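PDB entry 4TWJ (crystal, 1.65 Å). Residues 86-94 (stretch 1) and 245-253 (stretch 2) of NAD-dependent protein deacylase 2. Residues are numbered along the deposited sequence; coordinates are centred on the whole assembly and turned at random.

Stretch 1 86-94: AELERMGIV
Stretch 2 245-253: EVKRLRSEK

Two helix ends meet here, with Met 91 CA and Lys 247 CA the nearest pair at 9.0 Å. Stretch 1 is already helical at Ala 86, the helix having begun earlier in the chain; stretch 2 is helical through Leu 249, and Arg 250 (-92/9) leaves helical geometry. Glu 87 (t, p) points toward stretch 2 and splits its carboxylate: OE1 accepts from Arg 90 NH2 at 2.7 Å, while OE2 takes Lys 247 NZ at 2.8 Å, both salt bridges. Lys 247 starts sideways, and its m, t, t, m chain brings the amine across.

Met 91 (-76/-8; m, t, p) loses the most surface, 85 Å². Its CE sits 3.7 Å from Lys 247 CG, 3.8 Å from Val 246 CG1 and 3.6 Å from Arg 250 NE. Its O receives a weak hydrogen bond from Arg 250 NH2 at 3.3 Å; a water donates to Met 91 O (3.0 Å) and accepts from Arg 250 NH1 (3.1 Å).

Gly 92, at 85/11, closes a Schellman motif: Ile 93 N reaches Leu 88 O at 3.0 Å. The turn delivers Ile 93 (-90/-56; m, t), whose CD1 packs 3.4 Å from CG1 of Val 246 (t). Met 91 CB and Ile 93 CD1 cover one face of the Arg 250 guanidinium (m, t, p, chi4 100°), also salt-bridged through NH2 to Glu 252 OE2 at 2.9 Å. Val 94 turns extended, out of reach.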

ATOM      1  N   ALA A  86      -7.170  10.274   2.689  1.00 15.24           N
ATOM      2  CA  ALA A  86      -8.156  10.766   1.732  1.00 15.59           C
ATOM      3  C   ALA A  86      -8.426  12.259   1.932  1.00 15.82           C
ATOM      4  O   ALA A  86      -8.518  13.010   0.962  1.00 16.06           O
ATOM      5  CB  ALA A  86      -9.452   9.973   1.843  1.00 15.69           C
ATOM      6  N   GLU A  87      -8.537  12.685   3.187  1.00 16.31           N
ATOM      7  CA  GLU A  87      -8.803  14.095   3.502  1.00 17.12           C
ATOM      8  C   GLU A  87      -7.638  15.003   3.093  1.00 17.01           C
ATOM      9  O   GLU A  87      -7.854  16.105   2.586  1.00 16.73           O
ATOM     10  CB  GLU A  87      -9.129  14.258   4.994  1.00 17.89           C
ATOM     11  CG  GLU A  87      -9.449  15.681   5.449  1.00 18.84           C
ATOM     12  CD  GLU A  87     -10.648  16.301   4.756  1.00 19.85           C
ATOM     13  OE1 GLU A  87     -11.455  15.574   4.140  1.00 20.69           O
ATOM     14  OE2 GLU A  87     -10.793  17.539   4.839  1.00 21.28           O
ATOM     15  N   LEU A  88      -6.407  14.538   3.294  1.00 16.77           N
ATOM     16  CA  LEU A  88      -5.237  15.313   2.870  1.00 16.53           C
ATOM     17  C   LEU A  88      -5.189  15.506   1.350  1.00 16.96           C
ATOM     18  O   LEU A  88      -4.687  16.523   0.874  1.00 16.29           O
ATOM     19  CB  LEU A  88      -3.937  14.670   3.369  1.00 16.35           C
ATOM     20  CG  LEU A  88      -3.693  14.768   4.877  1.00 16.31           C
ATOM     21  CD1 LEU A  88      -2.546  13.864   5.303  1.00 16.45           C
ATOM     22  CD2 LEU A  88      -3.435  16.208   5.299  1.00 16.34           C
ATOM     23  N   GLU A  89      -5.699  14.533   0.598  1.00 17.50           N
ATOM     24  CA  GLU A  89      -5.830  14.672  -0.854  1.00 18.21           C
ATOM     25  C   GLU A  89      -6.940  15.670  -1.197  1.00 18.75           C
ATOM     26  O   GLU A  89      -6.764  16.539  -2.052  1.00 18.54           O
ATOM     27  CB  GLU A  89      -6.097  13.312  -1.510  1.00 18.89           C
ATOM     28  CG  GLU A  89      -6.142  13.351  -3.033  1.00 19.39           C
ATOM     29  CD  GLU A  89      -6.288  11.977  -3.666  1.00 19.95           C
ATOM     30  OE1 GLU A  89      -6.534  10.990  -2.945  1.00 20.71           O
ATOM     31  OE2 GLU A  89      -6.161  11.882  -4.903  1.00 20.30           O
ATOM     32  N   ARG A  90      -8.072  15.546  -0.511  1.00 19.46           N
ATOM     33  CA  ARG A  90      -9.194  16.474  -0.675  1.00 20.53           C
ATOM     34  C   ARG A  90      -8.767  17.922  -0.418  1.00 20.11           C
ATOM     35  O   ARG A  90      -9.234  18.843  -1.093  1.00 20.46           O
ATOM     36  CB  ARG A  90     -10.335  16.076   0.268  1.00 21.65           C
ATOM     37  CG  ARG A  90     -11.669  16.746  -0.013  1.00 23.02           C
ATOM     38  CD  ARG A  90     -12.782  16.126   0.821  1.00 24.12           C
ATOM     39  NE  ARG A  90     -13.042  14.730   0.444  1.00 25.32           N
ATOM     40  CZ  ARG A  90     -12.762  13.647   1.178  1.00 25.88           C
ATOM     41  NH1 ARG A  90     -13.056  12.445   0.694  1.00 26.58           N
ATOM     42  NH2 ARG A  90     -12.202  13.737   2.382  1.00 25.83           N
ATOM     43  N   MET A  91      -7.864  18.109   0.544  1.00 19.48           N
ATOM     44  CA  MET A  91      -7.342  19.431   0.895  1.00 19.25           C
ATOM     45  C   MET A  91      -6.325  19.978  -0.114  1.00 19.04           C
ATOM     46  O   MET A  91      -5.911  21.132  -0.002  1.00 19.49           O
ATOM     47  CB  MET A  91      -6.695  19.390   2.284  1.00 19.36           C
ATOM     48  CG  MET A  91      -7.678  19.192   3.421  1.00 19.44           C
ATOM     49  SD  MET A  91      -6.866  18.727   4.958  1.00 19.87           S
ATOM     50  CE  MET A  91      -5.964  20.224   5.334  1.00 19.92           C
ATOM     51  N   GLY A  92      -5.915  19.152  -1.075  1.00 18.56           N
ATOM     52  CA  GLY A  92      -4.945  19.551  -2.094  1.00 18.18           C
ATOM     53  C   GLY A  92      -3.492  19.410  -1.667  1.00 17.73           C
ATOM     54  O   GLY A  92      -2.591  19.897  -2.352  1.00 18.25           O
ATOM     55  N   ILE A  93      -3.258  18.746  -0.538  1.00 16.97           N
ATOM     56  CA  ILE A  93      -1.907  18.588  -0.005  1.00 16.41           C
ATOM     57  C   ILE A  93      -1.259  17.326  -0.558  1.00 15.70           C
ATOM     58  O   ILE A  93      -0.184  17.385  -1.151  1.00 15.54           O
ATOM     59  CB  ILE A  93      -1.914  18.553   1.536  1.00 16.68           C
ATOM     60  CG1 ILE A  93      -2.434  19.895   2.065  1.00 17.00           C
ATOM     61  CG2 ILE A  93      -0.520  18.251   2.079  1.00 16.85           C
ATOM     62  CD1 ILE A  93      -2.674  19.935   3.551  1.00 17.09           C
ATOM     63  N   VAL A  94      -1.915  16.190  -0.355  1.00 14.93           N
ATOM     64  CA  VAL A  94      -1.403  14.915  -0.855  1.00 14.48           C
ATOM     65  C   VAL A  94      -1.795  14.752  -2.319  1.00 14.44           C
ATOM     66  O   VAL A  94      -2.977  14.748  -2.658  1.00 14.03           O
ATOM     67  CB  VAL A  94      -1.904  13.734   0.008  1.00 14.48           C
ATOM     68  CG1 VAL A  94      -1.661  12.392  -0.674  1.00 14.52           C
ATOM     69  CG2 VAL A  94      -1.229  13.773   1.372  1.00 14.52           C
ATOM     70  N   GLU A 245      -3.944  19.073  12.958  1.00 19.08           N
ATOM     71  CA  GLU A 245      -2.886  20.073  13.118  1.00 19.20           C
ATOM     72  C   GLU A 245      -2.635  20.839  11.818  1.00 18.23           C
ATOM     73  O   GLU A 245      -2.449  22.057  11.836  1.00 17.49           O
ATOM     74  CB  GLU A 245      -1.596  19.411  13.606  1.00 20.55           C
ATOM     75  CG  GLU A 245      -0.454  20.366  13.924  1.00 22.04           C
ATOM     76  CD  GLU A 245      -0.697  21.240  15.145  1.00 23.36           C
ATOM     77  OE1 GLU A 245      -1.679  21.020  15.887  1.00 24.87           O
ATOM     78  OE2 GLU A 245       0.118  22.157  15.370  1.00 25.82           O
ATOM     79  N   VAL A 246      -2.635  20.128  10.696  1.00 17.21           N
ATOM     80  CA  VAL A 246      -2.492  20.768   9.387  1.00 16.80           C
ATOM     81  C   VAL A 246      -3.625  21.774   9.165  1.00 16.58           C
ATOM     82  O   VAL A 246      -3.386  22.889   8.709  1.00 16.06           O
ATOM     83  CB  VAL A 246      -2.480  19.732   8.244  1.00 16.78           C
ATOM     84  CG1 VAL A 246      -2.519  20.415   6.884  1.00 16.72           C
ATOM     85  CG2 VAL A 246      -1.251  18.834   8.343  1.00 16.82           C
ATOM     86  N   LYS A 247      -4.856  21.382   9.493  1.00 16.61           N
ATOM     87  CA  LYS A 247      -5.997  22.288   9.357  1.00 16.85           C
ATOM     88  C   LYS A 247      -5.824  23.531  10.230  1.00 17.06           C
ATOM     89  O   LYS A 247      -6.115  24.641   9.787  1.00 16.42           O
ATOM     90  CB  LYS A 247      -7.315  21.575   9.678  1.00 17.13           C
ATOM     91  CG  LYS A 247      -7.757  20.608   8.591  1.00 17.69           C
ATOM     92  CD  LYS A 247      -8.948  19.774   9.035  1.00 18.07           C
ATOM     93  CE  LYS A 247      -9.352  18.752   7.983  1.00 18.56           C
ATOM     94  NZ  LYS A 247     -10.131  19.356   6.873  1.00 19.04           N
ATOM     95  N   ARG A 248      -5.326  23.350  11.449  1.00 17.71           N
ATOM     96  CA  ARG A 248      -5.067  24.490  12.337  1.00 18.58           C
ATOM     97  C   ARG A 248      -4.034  25.451  11.749  1.00 18.38           C
ATOM     98  O   ARG A 248      -4.212  26.670  11.796  1.00 18.27           O
ATOM     99  CB  ARG A 248      -4.614  24.018  13.721  1.00 19.78           C
ATOM    100  CG  ARG A 248      -5.695  23.323  14.528  1.00 21.13           C
ATOM    101  CD  ARG A 248      -5.224  23.015  15.940  1.00 22.74           C
ATOM    102  NE  ARG A 248      -6.107  22.056  16.606  1.00 24.52           N
ATOM    103  CZ  ARG A 248      -5.895  20.741  16.704  1.00 25.90           C
ATOM    104  NH1 ARG A 248      -4.804  20.173  16.193  1.00 26.75           N
ATOM    105  NH2 ARG A 248      -6.784  19.980  17.333  1.00 27.12           N
ATOM    106  N   LEU A 249      -2.961  24.903  11.186  1.00 17.85           N
ATOM    107  CA  LEU A 249      -1.919  25.725  10.569  1.00 17.84           C
ATOM    108  C   LEU A 249      -2.454  26.522   9.383  1.00 17.93           C
ATOM    109  O   LEU A 249      -1.977  27.624   9.108  1.00 18.53           O
ATOM    110  CB  LEU A 249      -0.742  24.851  10.117  1.00 17.95           C
ATOM    111  CG  LEU A 249       0.051  24.195  11.246  1.00 18.20           C
ATOM    112  CD1 LEU A 249       0.966  23.116  10.686  1.00 18.34           C
ATOM    113  CD2 LEU A 249       0.850  25.220  12.037  1.00 18.42           C
ATOM    114  N   ARG A 250      -3.447  25.964   8.692  1.00 17.85           N
ATOM    115  CA  ARG A 250      -4.061  26.611   7.532  1.00 18.32           C
ATOM    116  C   ARG A 250      -5.285  27.470   7.891  1.00 17.78           C
ATOM    117  O   ARG A 250      -5.987  27.943   6.999  1.00 17.61           O
ATOM    118  CB  ARG A 250      -4.452  25.554   6.493  1.00 19.26           C
ATOM    119  CG  ARG A 250      -3.263  24.944   5.765  1.00 20.36           C
ATOM    120  CD  ARG A 250      -3.571  23.545   5.254  1.00 21.55           C
ATOM    121  NE  ARG A 250      -4.739  23.500   4.373  1.00 22.75           N
ATOM    122  CZ  ARG A 250      -4.708  23.457   3.040  1.00 23.61           C
ATOM    123  NH1 ARG A 250      -3.559  23.449   2.365  1.00 24.20           N
ATOM    124  NH2 ARG A 250      -5.853  23.411   2.368  1.00 24.61           N
ATOM    125  N   SER A 251      -5.528  27.671   9.187  1.00 17.39           N
ATOM    126  CA  SER A 251      -6.694  28.422   9.685  1.00 17.53           C
ATOM    127  C   SER A 251      -8.034  27.814   9.256  1.00 17.80           C
ATOM    128  O   SER A 251      -9.042  28.513   9.172  1.00 17.51           O
ATOM    129  CB  SER A 251      -6.616  29.897   9.279  1.00 17.55           C
ATOM    130  OG  SER A 251      -5.399  30.470   9.714  1.00 17.47           O
ATOM    131  N   GLU A 252      -8.037  26.506   9.007  1.00 18.12           N
ATOM    132  CA  GLU A 252      -9.259  25.775   8.663  1.00 18.78           C
ATOM    133  C   GLU A 252      -9.880  25.146   9.909  1.00 18.25           C
ATOM    134  O   GLU A 252     -11.006  24.646   9.873  1.00 17.64           O
ATOM    135  CB  GLU A 252      -8.952  24.724   7.594  1.00 19.96           C
ATOM    136  CG  GLU A 252      -8.632  25.360   6.247  1.00 21.39           C
ATOM    137  CD  GLU A 252      -7.934  24.437   5.268  1.00 22.70           C
ATOM    138  OE1 GLU A 252      -7.783  23.232   5.551  1.00 24.14           O
ATOM    139  OE2 GLU A 252      -7.529  24.932   4.194  1.00 24.78           O
ATOM    140  N   LYS A 253      -9.126  25.169  11.003  1.00 17.86           N
ATOM    141  CA  LYS A 253      -9.621  24.821  12.325  1.00 17.98           C
ATOM    142  C   LYS A 253      -8.809  25.605  13.343  1.00 17.98           C
ATOM    143  O   LYS A 253      -9.033  25.544  14.551  1.00 17.99           O
ATOM    144  CB  LYS A 253      -9.485  23.320  12.588  1.00 18.10           C
ATOM    145  OXT LYS A 253      -7.887  26.330  12.959  1.00 17.95           O
TER
HETATM  146  O   HOH W   1      -3.657  23.004  -0.709  1.00 41.86           O